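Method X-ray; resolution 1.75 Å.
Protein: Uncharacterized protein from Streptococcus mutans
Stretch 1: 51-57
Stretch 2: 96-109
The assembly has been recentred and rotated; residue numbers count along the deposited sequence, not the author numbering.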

ATOM      1  N   ALA A  51     -11.922   7.349  14.478  1.00 39.06           N
ATOM      2  CA  ALA A  51     -13.165   8.089  14.243  1.00 38.28           C
ATOM      3  C   ALA A  51     -13.344   8.630  12.817  1.00 37.73           C
ATOM      4  O   ALA A  51     -14.452   9.010  12.434  1.00 37.95           O
ATOM      5  N   GLU A  52     -12.271   8.641  12.029  1.00 36.68           N
ATOM      6  CA  GLU A  52     -12.289   9.248  10.686  1.00 35.41           C
ATOM      7  C   GLU A  52     -12.211   8.251   9.507  1.00 33.88           C
ATOM      8  O   GLU A  52     -12.023   8.640   8.352  1.00 33.57           O
ATOM      9  N   MET A  53     -12.371   6.968   9.811  1.00 32.21           N
ATOM     10  CA  MET A  53     -12.322   5.908   8.806  1.00 29.30           C
ATOM     11  C   MET A  53     -13.561   5.894   7.911  1.00 29.60           C
ATOM     12  O   MET A  53     -14.695   6.165   8.359  1.00 29.87           O
ATOM     13  N   VAL A  54     -13.356   5.581   6.636  1.00 28.44           N
ATOM     14  CA  VAL A  54     -14.462   5.451   5.686  1.00 27.80           C
ATOM     15  C   VAL A  54     -15.329   4.272   6.138  1.00 27.97           C
ATOM     16  O   VAL A  54     -16.554   4.400   6.290  1.00 27.40           O
ATOM     17  N   PHE A  55     -14.671   3.138   6.381  1.00 27.81           N
ATOM     18  CA  PHE A  55     -15.329   1.912   6.823  1.00 28.32           C
ATOM     19  C   PHE A  55     -14.777   1.601   8.192  1.00 28.37           C
ATOM     20  O   PHE A  55     -13.675   1.068   8.324  1.00 28.76           O
ATOM     21  N   LYS A  56     -15.548   1.954   9.211  1.00 28.87           N
ATOM     22  CA  LYS A  56     -15.093   1.803  10.576  1.00 29.55           C
ATOM     23  C   LYS A  56     -14.740   0.353  10.869  1.00 29.13           C
ATOM     24  O   LYS A  56     -15.507  -0.555  10.546  1.00 28.01           O
ATOM     25  N   ARG A  57     -13.562   0.155  11.449  1.00 28.23           N
ATOM     26  CA  ARG A  57     -13.178  -1.141  11.989  1.00 28.83           C
ATOM     27  C   ARG A  57     -12.794  -0.882  13.434  1.00 29.32           C
ATOM     28  O   ARG A  57     -12.340   0.217  13.770  1.00 29.73           O
ATOM     29  N   TRP A  96     -17.068   2.605  -6.173  1.00 17.89           N
ATOM     30  CA  TRP A  96     -16.735   3.981  -5.832  1.00 19.05           C
ATOM     31  C   TRP A  96     -18.025   4.754  -5.572  1.00 19.55           C
ATOM     32  O   TRP A  96     -19.090   4.394  -6.102  1.00 19.48           O
ATOM     33  N   PHE A  97     -17.917   5.778  -4.743  1.00 21.05           N
ATOM     34  CA  PHE A  97     -19.073   6.561  -4.306  1.00 22.29           C
ATOM     35  C   PHE A  97     -18.606   7.850  -3.673  1.00 24.06           C
ATOM     36  O   PHE A  97     -17.481   7.941  -3.174  1.00 22.54           O
ATOM     37  N   GLN A  98     -19.492   8.850  -3.681  1.00 25.47           N
ATOM     38  CA  GLN A  98     -19.243  10.130  -3.041  1.00 28.71           C
ATOM     39  C   GLN A  98     -19.542  10.006  -1.549  1.00 30.52           C
ATOM     40  O   GLN A  98     -20.548   9.408  -1.170  1.00 30.78           O
ATOM     41  N   SER A  99     -18.660  10.542  -0.710  1.00 32.54           N
ATOM     42  CA  SER A  99     -18.930  10.653   0.716  1.00 34.57           C
ATOM     43  C   SER A  99     -18.890  12.127   1.094  1.00 35.83           C
ATOM     44  O   SER A  99     -17.818  12.682   1.304  1.00 35.81           O
ATOM     45  N   GLU A 100     -20.053  12.763   1.166  1.00 37.38           N
ATOM     46  CA  GLU A 100     -20.108  14.167   1.587  1.00 39.28           C
ATOM     47  C   GLU A 100     -19.722  14.328   3.068  1.00 39.30           C
ATOM     48  O   GLU A 100     -19.086  15.320   3.435  1.00 40.05           O
ATOM     49  N   ARG A 101     -20.103  13.341   3.883  1.00 39.65           N
ATOM     50  CA  ARG A 101     -19.671  13.181   5.291  1.00 39.67           C
ATOM     51  C   ARG A 101     -18.165  13.420   5.508  1.00 38.58           C
ATOM     52  O   ARG A 101     -17.757  14.141   6.436  1.00 38.54           O
ATOM     53  N   LEU A 102     -17.343  12.804   4.660  1.00 36.45           N
ATOM     54  CA  LEU A 102     -15.907  12.811   4.856  1.00 34.98           C
ATOM     55  C   LEU A 102     -15.186  13.785   3.936  1.00 33.37           C
ATOM     56  O   LEU A 102     -13.971  13.959   4.051  1.00 32.69           O
ATOM     57  N   GLY A 103     -15.936  14.406   3.026  1.00 32.01           N
ATOM     58  CA  GLY A 103     -15.359  15.252   1.980  1.00 30.20           C
ATOM     59  C   GLY A 103     -14.448  14.451   1.060  1.00 29.45           C
ATOM     60  O   GLY A 103     -13.421  14.951   0.597  1.00 29.28           O
ATOM     61  N   LYS A 104     -14.836  13.206   0.800  1.00 27.78           N
ATOM     62  CA  LYS A 104     -13.999  12.266   0.050  1.00 26.26           C
ATOM     63  C   LYS A 104     -14.810  11.682  -1.083  1.00 24.68           C
ATOM     64  O   LYS A 104     -16.041  11.541  -0.984  1.00 25.54           O
ATOM     65  N   PHE A 105     -14.125  11.341  -2.166  1.00 22.91           N
ATOM     66  CA  PHE A 105     -14.700  10.482  -3.163  1.00 20.99           C
ATOM     67  C   PHE A 105     -13.959   9.165  -3.019  1.00 20.17           C
ATOM     68  O   PHE A 105     -12.762   9.105  -3.238  1.00 18.98           O
ATOM     69  N   VAL A 106     -14.689   8.124  -2.646  1.00 18.44           N
ATOM     70  CA  VAL A 106     -14.063   6.898  -2.168  1.00 18.07           C
ATOM     71  C   VAL A 106     -13.957   5.876  -3.288  1.00 17.77           C
ATOM     72  O   VAL A 106     -14.931   5.636  -4.012  1.00 17.48           O
ATOM     73  N   TYR A 107     -12.777   5.267  -3.436  1.00 16.53           N
ATOM     74  CA  TYR A 107     -12.597   4.185  -4.399  1.00 14.94           C
ATOM     75  C   TYR A 107     -12.155   2.946  -3.625  1.00 15.52           C
ATOM     76  O   TYR A 107     -11.157   2.997  -2.889  1.00 14.72           O
ATOM     77  N   VAL A 108     -12.906   1.851  -3.782  1.00 14.25           N
ATOM     78  CA  VAL A 108     -12.746   0.654  -2.958  1.00 14.56           C
ATOM     79  C   VAL A 108     -12.278  -0.464  -3.855  1.00 14.59           C
ATOM     80  O   VAL A 108     -12.809  -0.659  -4.947  1.00 13.81           O
ATOM     81  N   THR A 109     -11.274  -1.200  -3.401  1.00 14.46           N
ATOM     82  CA  THR A 109     -10.885  -2.400  -4.140  1.00 14.19           C
ATOM     83  C   THR A 109     -10.846  -3.601  -3.218  1.00 14.56           C
ATOM     84  O   THR A 109     -10.290  -3.531  -2.125  1.00 13.10           O
TER

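The apolar centre of the contact is Val 54, which has 95 Å² covered by the other stretch, the largest share of any residue here, out of 369 Å² buried on both sides together. Its CA-to-CB bond runs sideways to the hairpin, and chi1 is t (178°). In this rotamer CG1 lies 3.8 Å from CG1 of Val 106 and 4.0 Å from CZ of Phe 97, while CG2 lies 4.2 Å from CD2 of Leu 102 and 4.3 Å from CD of Lys 104. The backbone takes part as well, since CA of Val 54 is 3.8 Å from CD2 of Leu 102.

The receiving surface comes from alternation along the strand 104-109: Lys 104, Val 106 and Val 108 point toward the loop, whereas Phe 105 and Tyr 107 are out of its reach. Phe 97 also points toward it from the neighbouring strand, where Phe 97 N bonds to Val 106 O at 3.1 Å and Val 106 N to Phe 97 O at 2.8 Å. That pairing sets Phe 97 beside Val 106. Both valines of the strand are t, and Phe 97 is p (chi1 61°).

Phe 55 extends the apolar patch. Its CA-to-CB bond is sideways, but with chi1 m (-66°) the end of the ring comes nearer the hairpin. CE2 of Phe 55 is 3.8 Å from CG2 of Val 108, which sits at the ring edge near its plane. CZ of Phe 55 approaches CE2 of Phe 97 at 3.9 Å and lies at the edge of the Phe 97 ring.

Leu 102, chi1 m with chi2 off-well at 11°, points toward the loop beyond Val 54. Lys 104 is extended (m, t, t, t), so its aliphatic carbons pass Val 54 before NZ ends 4.3 Å from O of Glu 52.

At the polar edge, Arg 101 points toward the loop with chi1 and chi2 both t and chi3 off-well at 91°. Its NH1 donates a weak hydrogen bond to O of Val 54 (3.4 Å, 148°), and this oxygen lies near the guanidinium plane. Water 1 supplies a second link, donating to O of Val 54 at 2.9 Å and accepting a weak bond from NH2 of Arg 101 at 3.4 Å.

Lys 56 NZ lies 4.4 Å from NH1 of Arg 101, a pair of like charges. The lysine is nevertheless anchored within its own stretch, because NZ of Lys 56 donates to O of Ala 51 and to O of Met 53, each at 2.7 Å.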

ATOM      1  CB  ALA A  51     -13.300   9.226  15.268  1.00 38.89           C
ATOM      2  CB  GLU A  52     -11.155  10.246  10.571  1.00 36.10           C
ATOM      3  CG  GLU A  52     -11.139  11.303  11.657  1.00 38.32           C
ATOM      4  CD  GLU A  52      -9.840  12.075  11.670  1.00 41.50           C
ATOM      5  OE1 GLU A  52      -9.123  12.059  10.629  1.00 43.00           O
ATOM      6  OE2 GLU A  52      -9.543  12.704  12.713  1.00 41.61           O
ATOM      7  CB  MET A  53     -12.173   4.557   9.500  1.00 29.11           C
ATOM      8  CG  MET A  53     -10.801   4.305  10.158  1.00 28.37           C
ATOM      9  SD  MET A  53     -10.827   2.803  11.186  1.00 24.34           S
ATOM     10  CE  MET A  53     -10.543   1.582   9.866  1.00 28.75           C
ATOM     11  CB  VAL A  54     -13.945   5.220   4.228  1.00 27.81           C
ATOM     12  CG1 VAL A  54     -15.093   5.033   3.253  1.00 27.42           C
ATOM     13  CG2 VAL A  54     -13.016   6.372   3.781  1.00 29.03           C
ATOM     14  CB  PHE A  55     -15.052   0.733   5.876  1.00 28.00           C
ATOM     15  CG  PHE A  55     -15.646   0.898   4.499  1.00 27.89           C
ATOM     16  CD1 PHE A  55     -16.921   1.433   4.328  1.00 28.82           C
ATOM     17  CD2 PHE A  55     -14.941   0.480   3.378  1.00 28.12           C
ATOM     18  CE1 PHE A  55     -17.473   1.579   3.046  1.00 29.99           C
ATOM     19  CE2 PHE A  55     -15.488   0.609   2.101  1.00 29.69           C
ATOM     20  CZ  PHE A  55     -16.751   1.165   1.934  1.00 28.22           C
ATOM     21  CB  LYS A  56     -16.165   2.263  11.544  1.00 30.77           C
ATOM     22  CG  LYS A  56     -15.701   3.369  12.434  1.00 34.16           C
ATOM     23  CD  LYS A  56     -16.066   4.680  11.783  1.00 39.83           C
ATOM     24  CE  LYS A  56     -14.995   5.723  12.007  1.00 41.96           C
ATOM     25  NZ  LYS A  56     -15.107   6.795  10.987  1.00 44.31           N
ATOM     26  CB  ARG A  57     -11.978  -1.736  11.239  1.00 28.78           C
ATOM     27  CG  ARG A  57     -12.074  -1.707   9.715  1.00 28.57           C
ATOM     28  CD  ARG A  57     -13.104  -2.675   9.179  1.00 30.41           C
ATOM     29  NE  ARG A  57     -13.139  -2.618   7.715  1.00 33.19           N
ATOM     30  CZ  ARG A  57     -14.219  -2.814   6.959  1.00 34.05           C
ATOM     31  NH1 ARG A  57     -15.402  -3.080   7.499  1.00 32.99           N
ATOM     32  NH2 ARG A  57     -14.107  -2.743   5.640  1.00 33.42           N
ATOM     33  CB  TRP A  96     -15.924   4.657  -6.936  1.00 18.23           C
ATOM     34  CG  TRP A  96     -16.519   4.561  -8.322  1.00 19.73           C
ATOM     35  CD1 TRP A  96     -17.411   5.426  -8.913  1.00 20.80           C
ATOM     36  CD2 TRP A  96     -16.236   3.557  -9.294  1.00 19.80           C
ATOM     37  NE1 TRP A  96     -17.707   5.006 -10.194  1.00 18.87           N
ATOM     38  CE2 TRP A  96     -16.992   3.864 -10.456  1.00 19.66           C
ATOM     39  CE3 TRP A  96     -15.443   2.415  -9.293  1.00 18.91           C
ATOM     40  CZ2 TRP A  96     -16.967   3.054 -11.592  1.00 20.45           C
ATOM     41  CZ3 TRP A  96     -15.391   1.639 -10.429  1.00 19.67           C
ATOM     42  CH2 TRP A  96     -16.154   1.955 -11.567  1.00 21.14           C
ATOM     43  CB  PHE A  97     -19.925   5.759  -3.299  1.00 23.22           C
ATOM     44  CG  PHE A  97     -19.201   5.378  -2.024  1.00 23.50           C
ATOM     45  CD1 PHE A  97     -19.224   6.220  -0.905  1.00 24.98           C
ATOM     46  CD2 PHE A  97     -18.514   4.172  -1.930  1.00 25.39           C
ATOM     47  CE1 PHE A  97     -18.564   5.867   0.293  1.00 24.71           C
ATOM     48  CE2 PHE A  97     -17.855   3.811  -0.745  1.00 24.50           C
ATOM     49  CZ  PHE A  97     -17.875   4.661   0.362  1.00 26.15           C
ATOM     50  CB  GLN A  98     -20.184  11.177  -3.632  1.00 29.37           C
ATOM     51  CG  GLN A  98     -19.749  11.745  -4.937  1.00 33.14           C
ATOM     52  CD  GLN A  98     -18.773  12.877  -4.769  1.00 39.16           C
ATOM     53  OE1 GLN A  98     -18.187  13.355  -5.747  1.00 42.70           O
ATOM     54  NE2 GLN A  98     -18.584  13.319  -3.527  1.00 40.27           N
ATOM     55  CB  SER A  99     -17.897   9.874   1.535  1.00 34.47           C
ATOM     56  OG  SER A  99     -18.121  10.072   2.929  1.00 35.99           O
ATOM     57  CB  GLU A 100     -21.476  14.794   1.286  1.00 39.69           C
ATOM     58  CG  GLU A 100     -21.799  14.955  -0.211  1.00 42.76           C
ATOM     59  CD  GLU A 100     -20.957  16.020  -0.914  1.00 46.38           C
ATOM     60  OE1 GLU A 100     -19.718  16.034  -0.730  1.00 49.00           O
ATOM     61  OE2 GLU A 100     -21.529  16.837  -1.673  1.00 48.13           O
ATOM     62  CB  ARG A 101     -20.010  11.753   5.754  1.00 40.21           C
ATOM     63  CG  ARG A 101     -19.987  11.510   7.273  1.00 41.73           C
ATOM     64  CD  ARG A 101     -20.280  10.030   7.594  1.00 41.39           C
ATOM     65  NE  ARG A 101     -19.054   9.233   7.661  1.00 45.17           N
ATOM     66  CZ  ARG A 101     -18.977   7.917   7.453  1.00 46.92           C
ATOM     67  NH1 ARG A 101     -17.800   7.300   7.536  1.00 47.43           N
ATOM     68  NH2 ARG A 101     -20.066   7.208   7.166  1.00 48.45           N
ATOM     69  CB  LEU A 102     -15.350  11.387   4.682  1.00 35.26           C
ATOM     70  CG  LEU A 102     -15.266  10.412   5.873  1.00 36.01           C
ATOM     71  CD1 LEU A 102     -16.000  10.870   7.139  1.00 38.07           C
ATOM     72  CD2 LEU A 102     -15.734   9.045   5.435  1.00 35.24           C
ATOM     73  CB  LYS A 104     -13.513  11.118   0.950  1.00 26.44           C
ATOM     74  CG  LYS A 104     -12.380  11.502   1.901  1.00 27.63           C
ATOM     75  CD  LYS A 104     -11.959  10.379   2.832  1.00 27.62           C
ATOM     76  CE  LYS A 104     -10.880  10.896   3.772  1.00 31.10           C
ATOM     77  NZ  LYS A 104     -10.229   9.829   4.575  1.00 32.12           N
ATOM     78  CB  PHE A 105     -14.543  11.029  -4.571  1.00 21.62           C
ATOM     79  CG  PHE A 105     -15.395  10.324  -5.547  1.00 23.40           C
ATOM     80  CD1 PHE A 105     -16.713  10.729  -5.757  1.00 25.50           C
ATOM     81  CD2 PHE A 105     -14.943   9.195  -6.191  1.00 24.35           C
ATOM     82  CE1 PHE A 105     -17.521  10.051  -6.652  1.00 26.02           C
ATOM     83  CE2 PHE A 105     -15.762   8.515  -7.102  1.00 25.09           C
ATOM     84  CZ  PHE A 105     -17.024   8.929  -7.325  1.00 24.33           C
ATOM     85  CB  VAL A 106     -14.902   6.316  -0.991  1.00 19.09           C
ATOM     86  CG1 VAL A 106     -14.279   5.003  -0.447  1.00 19.03           C
ATOM     87  CG2 VAL A 106     -15.032   7.359   0.148  1.00 20.08           C
ATOM     88  CB  TYR A 107     -11.480   4.576  -5.376  1.00 16.13           C
ATOM     89  CG  TYR A 107     -11.282   3.598  -6.516  1.00 14.27           C
ATOM     90  CD1 TYR A 107     -12.075   3.671  -7.658  1.00 14.65           C
ATOM     91  CD2 TYR A 107     -10.276   2.629  -6.479  1.00 16.58           C
ATOM     92  CE1 TYR A 107     -11.893   2.791  -8.724  1.00 17.50           C
ATOM     93  CE2 TYR A 107     -10.098   1.725  -7.543  1.00 18.21           C
ATOM     94  CZ  TYR A 107     -10.899   1.832  -8.666  1.00 18.34           C
ATOM     95  OH  TYR A 107     -10.713   0.979  -9.748  1.00 18.07           O
ATOM     96  CB  VAL A 108     -14.099   0.233  -2.302  1.00 15.46           C
ATOM     97  CG1 VAL A 108     -13.915  -0.975  -1.419  1.00 16.06           C
ATOM     98  CG2 VAL A 108     -14.688   1.364  -1.487  1.00 16.60           C
ATOM     99  CB  THR A 109      -9.475  -2.253  -4.736  1.00 14.66           C
ATOM    100  OG1 THR A 109      -9.428  -1.112  -5.585  1.00 15.00           O
ATOM    101  CG2 THR A 109      -9.073  -3.512  -5.508  1.00 15.82           C
TER
HETATM  102  O   HOH W   1     -18.999   4.887   4.898  1.00 43.64           O